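Local coordinates for protein benzoylformate decarboxylase (Mycobacterium smegmatis, PDB 4Q9D) that belongs to the thiamine pyrophosphate enzyme family, with N-terminal, central and C-terminal domains each built on a parallel sheet, and holds a magnesium ion, at residues R343-D348 / L385-P390; D370-V375 / T427-I432; A353-N358 / L525-L530. All coordinates share one frame; numbering follows the deposited sequence.

Contact 1 (R343-D348 / L385-P390); sequences RQRHSD and LFTWLP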
# COMPACT_ATOMS: atom_id res chain seq x y z
N ARG B 343 6.19 -31.13 37.15
CA ARG B 343 6.54 -31.65 35.83
C ARG B 343 6.51 -33.17 35.83
O ARG B 343 7.13 -33.83 36.68
CB ARG B 343 7.93 -31.16 35.42
CG ARG B 343 7.98 -29.68 35.13
CD ARG B 343 9.41 -29.15 35.12
NE ARG B 343 9.45 -27.73 34.77
CZ ARG B 343 9.26 -26.74 35.64
NH1 ARG B 343 9.01 -27.02 36.91
NH2 ARG B 343 9.31 -25.47 35.24
N GLN B 344 5.80 -33.73 34.87
CA GLN B 344 5.77 -35.17 34.73
C GLN B 344 7.10 -35.64 34.17
O GLN B 344 7.22 -35.87 32.97
CB GLN B 344 4.60 -35.57 33.83
CG GLN B 344 3.23 -35.16 34.40
CD GLN B 344 2.94 -35.81 35.75
OE1 GLN B 344 2.97 -37.04 35.88
NE2 GLN B 344 2.65 -34.99 36.77
N ARG B 345 8.11 -35.74 35.03
CA ARG B 345 9.41 -36.25 34.60
C ARG B 345 9.46 -37.77 34.78
O ARG B 345 9.03 -38.31 35.80
CB ARG B 345 10.57 -35.65 35.40
CG ARG B 345 10.74 -34.16 35.33
CD ARG B 345 11.95 -33.69 36.12
NE ARG B 345 12.51 -32.46 35.55
CZ ARG B 345 12.62 -31.28 36.17
NH1 ARG B 345 12.23 -31.14 37.44
NH2 ARG B 345 13.13 -30.23 35.51
N HIS B 346 9.98 -38.45 33.77
CA HIS B 346 10.42 -39.82 33.90
C HIS B 346 11.59 -39.96 32.93
O HIS B 346 11.62 -39.34 31.87
CB HIS B 346 9.29 -40.78 33.56
CG HIS B 346 9.05 -40.93 32.09
ND1 HIS B 346 9.68 -41.89 31.32
CD2 HIS B 346 8.26 -40.23 31.23
CE1 HIS B 346 9.28 -41.79 30.06
NE2 HIS B 346 8.42 -40.79 29.99
N SER B 347 12.57 -40.78 33.30
CA SER B 347 13.82 -40.84 32.56
C SER B 347 13.85 -41.92 31.49
O SER B 347 13.43 -43.05 31.73
CB SER B 347 14.98 -41.06 33.51
OG SER B 347 16.14 -41.27 32.75
N ASP B 348 14.37 -41.59 30.31
CA ASP B 348 14.63 -42.58 29.27
C ASP B 348 16.13 -42.74 29.05
O ASP B 348 16.58 -43.17 27.99
CB ASP B 348 13.98 -42.18 27.95
CG ASP B 348 12.48 -42.34 27.97
OD1 ASP B 348 12.01 -43.31 28.59
OD2 ASP B 348 11.78 -41.49 27.37
N LEU B 385 11.27 -29.55 26.46
CA LEU B 385 12.00 -28.37 26.89
C LEU B 385 11.42 -27.92 28.23
O LEU B 385 12.16 -27.62 29.16
CB LEU B 385 11.85 -27.26 25.85
CG LEU B 385 12.08 -25.82 26.33
CD1 LEU B 385 13.54 -25.51 26.27
CD2 LEU B 385 11.25 -24.83 25.48
N PHE B 386 10.09 -27.86 28.30
CA PHE B 386 9.43 -27.45 29.52
C PHE B 386 9.80 -28.37 30.70
O PHE B 386 10.12 -27.92 31.82
CB PHE B 386 7.90 -27.42 29.29
CG PHE B 386 7.10 -27.23 30.56
CD1 PHE B 386 7.02 -25.99 31.17
CD2 PHE B 386 6.42 -28.31 31.13
CE1 PHE B 386 6.28 -25.82 32.34
CE2 PHE B 386 5.68 -28.15 32.30
CZ PHE B 386 5.61 -26.89 32.90
N THR B 387 9.78 -29.68 30.45
CA THR B 387 10.06 -30.67 31.49
C THR B 387 11.48 -30.61 31.99
O THR B 387 11.71 -30.62 33.19
CB THR B 387 9.79 -32.07 30.98
OG1 THR B 387 8.42 -32.15 30.59
CG2 THR B 387 10.09 -33.12 32.06
N TRP B 388 12.43 -30.50 31.07
CA TRP B 388 13.83 -30.67 31.45
C TRP B 388 14.70 -29.41 31.45
O TRP B 388 15.76 -29.40 32.07
CB TRP B 388 14.48 -31.72 30.54
CG TRP B 388 13.94 -33.11 30.76
CD1 TRP B 388 13.14 -33.84 29.92
CD2 TRP B 388 14.16 -33.94 31.92
NE1 TRP B 388 12.85 -35.08 30.48
CE2 TRP B 388 13.47 -35.16 31.71
CE3 TRP B 388 14.87 -33.76 33.11
CZ2 TRP B 388 13.48 -36.20 32.65
CZ3 TRP B 388 14.88 -34.80 34.05
CH2 TRP B 388 14.18 -36.00 33.80
N LEU B 389 14.29 -28.35 30.74
CA LEU B 389 15.17 -27.17 30.68
C LEU B 389 14.46 -25.91 31.11
O LEU B 389 14.25 -25.00 30.29
CB LEU B 389 15.73 -26.97 29.27
CG LEU B 389 16.50 -28.11 28.60
CD1 LEU B 389 17.04 -27.63 27.23
CD2 LEU B 389 17.67 -28.57 29.48
N PRO B 390 14.09 -25.83 32.40
CA PRO B 390 13.42 -24.61 32.85
C PRO B 390 14.35 -23.42 32.70
O PRO B 390 15.57 -23.54 32.88
CB PRO B 390 13.14 -24.86 34.34
CG PRO B 390 14.12 -25.97 34.74
CD PRO B 390 14.27 -26.82 33.49
O HOH W 1 9.96 -25.37 32.53
O HOH W 2 6.26 -31.95 32.48
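Arg343 and Arg345 reach from an irregular loop to the last turn of helix 382-388, where each meets a backbone carbonyl and an aromatic ring. With CG of Arg343 anti to the carbonyl carbon (chi1 -69°) and the chain extended as far as NE, Arg343 NE donates to Phe386 O at 3.0 Å. The acceptor lies in the guanidinium plane, although the donor is tilted 29° from the carbonyl plane. Water 1 spans Arg343 NH2 and Phe386 O, a second grip on the same oxygen, and NH2 also bonds the backbone oxygen of Glu244. The Phe386 ring takes the guanidinium over one face as a cation-pi pair, Arg343 CZ 4.9 Å from the ring centroid.

The bond falls at the C-terminal end of helix 382-388, where Phe386 O is taken by an arginine side chain and a water. Four residues beyond Phe386 stands Pro390, which has no N-H to give, and Leu389 already departs from helical geometry. The Phe386 ring also touches Tyr249 of strand 249-252, in the sheet of the central domain.

Arg345 meets the helix end with its aliphatic chain as well as its guanidinium. Its CG slides past Thr387 CG2 at 3.5 Å, and its CD makes a CH-pi contact over the six-membered ring of Trp388, 4.1 Å from the centroid. The guanidinium is turned 45° to the indole, with Arg345 NH2 2.7 Å from Thr387 O. Arg343 CD lies over one face of the Arg345 guanidinium, toward its rim. At the edge of the indole, His346 O lies in plane, 3.7 Å from Trp388 CZ2; the indole NE1 bonds Asn358 OD1.

Contact 2 (D370-V375 / T427-I432); sequences DDAAVV and TVVATI
Val375 and Val428 share one rotamer, chi1 175° in both, with CG1 anti to the backbone N and CG2 anti to the carbonyl carbon. In Val375 this places CG2 3.8 Å from CG1 of Val428, whose own register partner is Ala373, two residues before Val375 and on the same face; the two side chains cross obliquely. Next to them, Val375 CB rests 3.9 Å from Ala430 CB. Ala412 and Ile415 of helix 408-421 cover this face. Val374 and Val429 point to the other face, where Val429 touches Leu364 of helix 357-367.

The backbones run parallel, their axes 21° apart, and exchange hydrogen bonds in the alternating parallel pattern. Ala373 N donates to Thr427 O, and Ala373 O accepts from Val429 N at 2.8 Å with an almost straight N-H...O angle of 177°. Val375 then repeats the pattern, its N bonding Val429 O and its O receiving Thr431 N. CA-H...O contacts fill the spaces in this ladder, such as Val374 CA to Val429 O at 3.2 Å. These are adjacent inner strands of the C-terminal six-stranded sheet, helices on both faces, as in the thiamine diphosphate-binding fold. Before the first rung, water 3 joins Asp371 OD1 to Thr427 N.

The strand 428-433 runs straight into Asp434, a magnesium ligand, and Thr431 OG1 bonds Tyr361 OH. Backbone polar atoms are paired here between buried apolar side chains, so the hydrogen bonds set the strand register while valines and alanines fill the layers toward the helices.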
# COMPACT_ATOMS: atom_id res chain seq x y z
N ASP B 370 24.76 -23.71 33.73
CA ASP B 370 23.69 -22.99 34.38
C ASP B 370 23.40 -21.61 33.71
O ASP B 370 22.26 -21.18 33.65
CB ASP B 370 24.00 -22.87 35.88
CG ASP B 370 22.88 -22.19 36.66
OD1 ASP B 370 23.11 -21.07 37.17
OD2 ASP B 370 21.76 -22.78 36.75
N ASP B 371 24.43 -20.95 33.19
CA ASP B 371 24.29 -19.62 32.59
C ASP B 371 24.16 -19.67 31.07
O ASP B 371 24.25 -18.64 30.43
CB ASP B 371 25.48 -18.72 32.95
CG ASP B 371 26.80 -19.28 32.44
OD1 ASP B 371 26.81 -20.45 31.98
OD2 ASP B 371 27.83 -18.56 32.51
N ALA B 372 23.97 -20.85 30.49
CA ALA B 372 23.81 -20.96 29.04
C ALA B 372 22.50 -20.32 28.55
O ALA B 372 21.51 -20.27 29.28
CB ALA B 372 23.88 -22.43 28.60
N ALA B 373 22.51 -19.82 27.32
CA ALA B 373 21.26 -19.37 26.69
C ALA B 373 20.68 -20.54 25.89
O ALA B 373 21.41 -21.33 25.29
CB ALA B 373 21.52 -18.18 25.78
N VAL B 374 19.37 -20.66 25.90
CA VAL B 374 18.73 -21.69 25.11
C VAL B 374 18.00 -21.03 23.94
O VAL B 374 17.26 -20.07 24.15
CB VAL B 374 17.73 -22.52 25.97
CG1 VAL B 374 16.83 -23.40 25.07
CG2 VAL B 374 18.50 -23.39 26.98
N VAL B 375 18.21 -21.54 22.71
CA VAL B 375 17.41 -21.12 21.55
C VAL B 375 16.55 -22.31 21.13
O VAL B 375 17.07 -23.42 20.97
CB VAL B 375 18.29 -20.67 20.36
CG1 VAL B 375 17.42 -20.37 19.14
CG2 VAL B 375 19.09 -19.44 20.74
N THR B 427 27.57 -20.00 26.75
CA THR B 427 27.33 -20.84 25.61
C THR B 427 25.88 -20.71 25.19
O THR B 427 24.99 -20.48 26.02
CB THR B 427 27.73 -22.32 25.88
OG1 THR B 427 29.13 -22.39 26.14
CG2 THR B 427 27.46 -23.21 24.65
N VAL B 428 25.66 -20.80 23.89
CA VAL B 428 24.31 -20.86 23.34
C VAL B 428 24.04 -22.30 22.94
O VAL B 428 24.80 -22.90 22.16
CB VAL B 428 24.14 -19.94 22.11
CG1 VAL B 428 22.72 -20.14 21.49
CG2 VAL B 428 24.33 -18.50 22.51
N VAL B 429 22.96 -22.84 23.48
CA VAL B 429 22.52 -24.18 23.13
C VAL B 429 21.20 -24.05 22.37
O VAL B 429 20.21 -23.53 22.88
CB VAL B 429 22.31 -25.04 24.39
CG1 VAL B 429 21.71 -26.43 24.02
CG2 VAL B 429 23.63 -25.14 25.16
N ALA B 430 21.20 -24.51 21.13
CA ALA B 430 20.06 -24.36 20.26
C ALA B 430 19.54 -25.75 19.96
O ALA B 430 20.26 -26.58 19.41
CB ALA B 430 20.47 -23.62 18.93
N THR B 431 18.29 -26.01 20.31
CA THR B 431 17.70 -27.29 19.99
C THR B 431 16.74 -27.09 18.82
O THR B 431 15.71 -26.41 18.96
CB THR B 431 17.00 -27.94 21.22
OG1 THR B 431 15.91 -27.10 21.63
CG2 THR B 431 18.00 -28.08 22.40
N ILE B 432 17.07 -27.69 17.68
CA ILE B 432 16.40 -27.39 16.42
C ILE B 432 15.90 -28.68 15.76
O ILE B 432 16.67 -29.65 15.64
CB ILE B 432 17.39 -26.69 15.43
CG1 ILE B 432 18.17 -25.57 16.12
CG2 ILE B 432 16.64 -26.07 14.21
CD1 ILE B 432 17.29 -24.35 16.49
O HOH W 3 27.28 -21.17 29.30

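Contact 3 (A353-N358 / L525-L530); sequences APMTSN and LVVPTL
Pro354 and Pro528 bring their puckered rings together through their CB atoms, 4.1 Å apart; the flat groups are the peptides beside them. Ala353 CB sits against CB, CG and CD of the Pro528 ring, nearest CG at 4.0 Å. The far corner of the other ring, Pro354 CG, touches Leu530 CD2 at 3.8 Å, the two side chains crossing at about a right angle. A cis peptide precedes Pro354. Met355 N donates to Pro528 O tilted 25° from the carbonyl plane, and Leu530 N to Met355 O, at 2.9 Å, tilted 33°.

These two bonds flank Thr529 and form a single bridge between Met355 and Thr529, by which the chain just past strand 523-528 of the C-terminal sheet is held to the lead-in of helix 357-367. Thr356 is the N-cap of that helix. Its OG1, between the backbone N and the carbonyl carbon (chi1 60°), bonds Ala359 N and also Asp348 OD2, leaving its CG2 to pack on Leu530 CD1 at 3.7 Å.

Met355 starts away from the other segment, but its thioether returns: SD lies 3.9 Å from Val527 CG1, and CE lies 4.0 Å from the same methyl. Val360 touches both side chains from helix 357-367. On the Thr529 side the metal site is near, the side chain being about 6 Å from the bound magnesium ion and touching Asn461, which ligates the metal together with Asp434 and Glu463.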
# COMPACT_ATOMS: atom_id res chain seq x y z
N ALA B 353 20.31 -44.73 19.99
CA ALA B 353 19.64 -44.03 18.90
C ALA B 353 18.93 -45.06 18.05
O ALA B 353 19.45 -46.14 17.83
CB ALA B 353 20.64 -43.25 18.07
N PRO B 354 17.73 -44.72 17.55
CA PRO B 354 17.06 -43.43 17.75
C PRO B 354 16.36 -43.40 19.09
O PRO B 354 15.76 -44.37 19.51
CB PRO B 354 16.04 -43.39 16.61
CG PRO B 354 15.69 -44.80 16.40
CD PRO B 354 16.98 -45.57 16.61
N MET B 355 16.46 -42.26 19.76
CA MET B 355 15.93 -42.12 21.11
C MET B 355 14.72 -41.18 21.16
O MET B 355 14.39 -40.51 20.17
CB MET B 355 17.03 -41.62 22.04
CG MET B 355 17.57 -40.29 21.63
SD MET B 355 19.07 -39.87 22.53
CE MET B 355 20.29 -40.79 21.60
N THR B 356 14.03 -41.18 22.30
CA THR B 356 12.92 -40.28 22.51
C THR B 356 13.46 -38.84 22.66
O THR B 356 14.59 -38.63 23.11
CB THR B 356 12.16 -40.65 23.80
OG1 THR B 356 13.04 -40.56 24.91
CG2 THR B 356 11.59 -42.06 23.71
N SER B 357 12.66 -37.85 22.32
CA SER B 357 13.05 -36.47 22.63
C SER B 357 13.19 -36.27 24.15
O SER B 357 13.97 -35.44 24.63
CB SER B 357 12.07 -35.46 22.02
OG SER B 357 10.72 -35.86 22.22
N ASN B 358 12.42 -37.05 24.92
CA ASN B 358 12.55 -37.01 26.37
C ASN B 358 13.97 -37.39 26.83
O ASN B 358 14.55 -36.73 27.71
CB ASN B 358 11.47 -37.92 27.00
CG ASN B 358 11.49 -37.88 28.51
OD1 ASN B 358 11.29 -36.82 29.11
ND2 ASN B 358 11.74 -39.03 29.14
N LEU B 525 25.41 -31.27 16.55
CA LEU B 525 25.23 -32.65 16.99
C LEU B 525 23.90 -33.13 16.43
O LEU B 525 22.84 -32.56 16.72
CB LEU B 525 25.25 -32.74 18.53
CG LEU B 525 26.56 -32.32 19.19
CD1 LEU B 525 26.44 -32.39 20.73
CD2 LEU B 525 27.76 -33.11 18.70
N VAL B 526 23.96 -34.15 15.60
CA VAL B 526 22.77 -34.69 14.99
C VAL B 526 22.32 -35.91 15.80
O VAL B 526 23.07 -36.88 15.93
CB VAL B 526 23.03 -35.03 13.50
CG1 VAL B 526 21.74 -35.45 12.83
CG2 VAL B 526 23.63 -33.78 12.77
N VAL B 527 21.12 -35.84 16.37
CA VAL B 527 20.62 -36.86 17.26
C VAL B 527 19.40 -37.57 16.65
O VAL B 527 18.32 -36.99 16.53
CB VAL B 527 20.23 -36.28 18.62
CG1 VAL B 527 19.77 -37.40 19.58
CG2 VAL B 527 21.40 -35.48 19.24
N PRO B 528 19.57 -38.84 16.25
CA PRO B 528 18.40 -39.51 15.66
C PRO B 528 17.33 -39.73 16.72
O PRO B 528 17.62 -40.25 17.79
CB PRO B 528 18.97 -40.84 15.15
CG PRO B 528 20.48 -40.63 15.08
CD PRO B 528 20.80 -39.64 16.16
N THR B 529 16.10 -39.31 16.45
CA THR B 529 15.07 -39.41 17.46
C THR B 529 13.84 -40.06 16.84
O THR B 529 13.76 -40.21 15.62
CB THR B 529 14.66 -38.02 18.01
OG1 THR B 529 14.15 -37.24 16.93
CG2 THR B 529 15.88 -37.29 18.62
N LEU B 530 12.87 -40.42 17.67
CA LEU B 530 11.66 -41.08 17.19
C LEU B 530 10.62 -40.08 16.70
O LEU B 530 10.46 -39.01 17.29
CB LEU B 530 11.05 -41.93 18.30
CG LEU B 530 12.03 -42.94 18.92
CD1 LEU B 530 11.50 -43.41 20.26
CD2 LEU B 530 12.26 -44.11 17.99

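From the N terminus, the chain first supplies 343-348 and 353-358, then strand 373-377, before any of the three loops closes. Contact 1 closes first, when the end of helix 382-388 returns to the loop between helices 318-328 and 357-367. Contact 2 closes next, pairing two neighbouring strands of the C-terminal sheet, and contact 3 last, near the end of the chain. Contact 1 therefore crosses both others, whereas contact 2 falls wholly within the span of contact 3. Contact 1 touches contact 3 where Asn358 ND2 meets His346 O, and contact 2 where Leu385 packs on Val374. Contacts 2 and 3 reach the same sheet without touching.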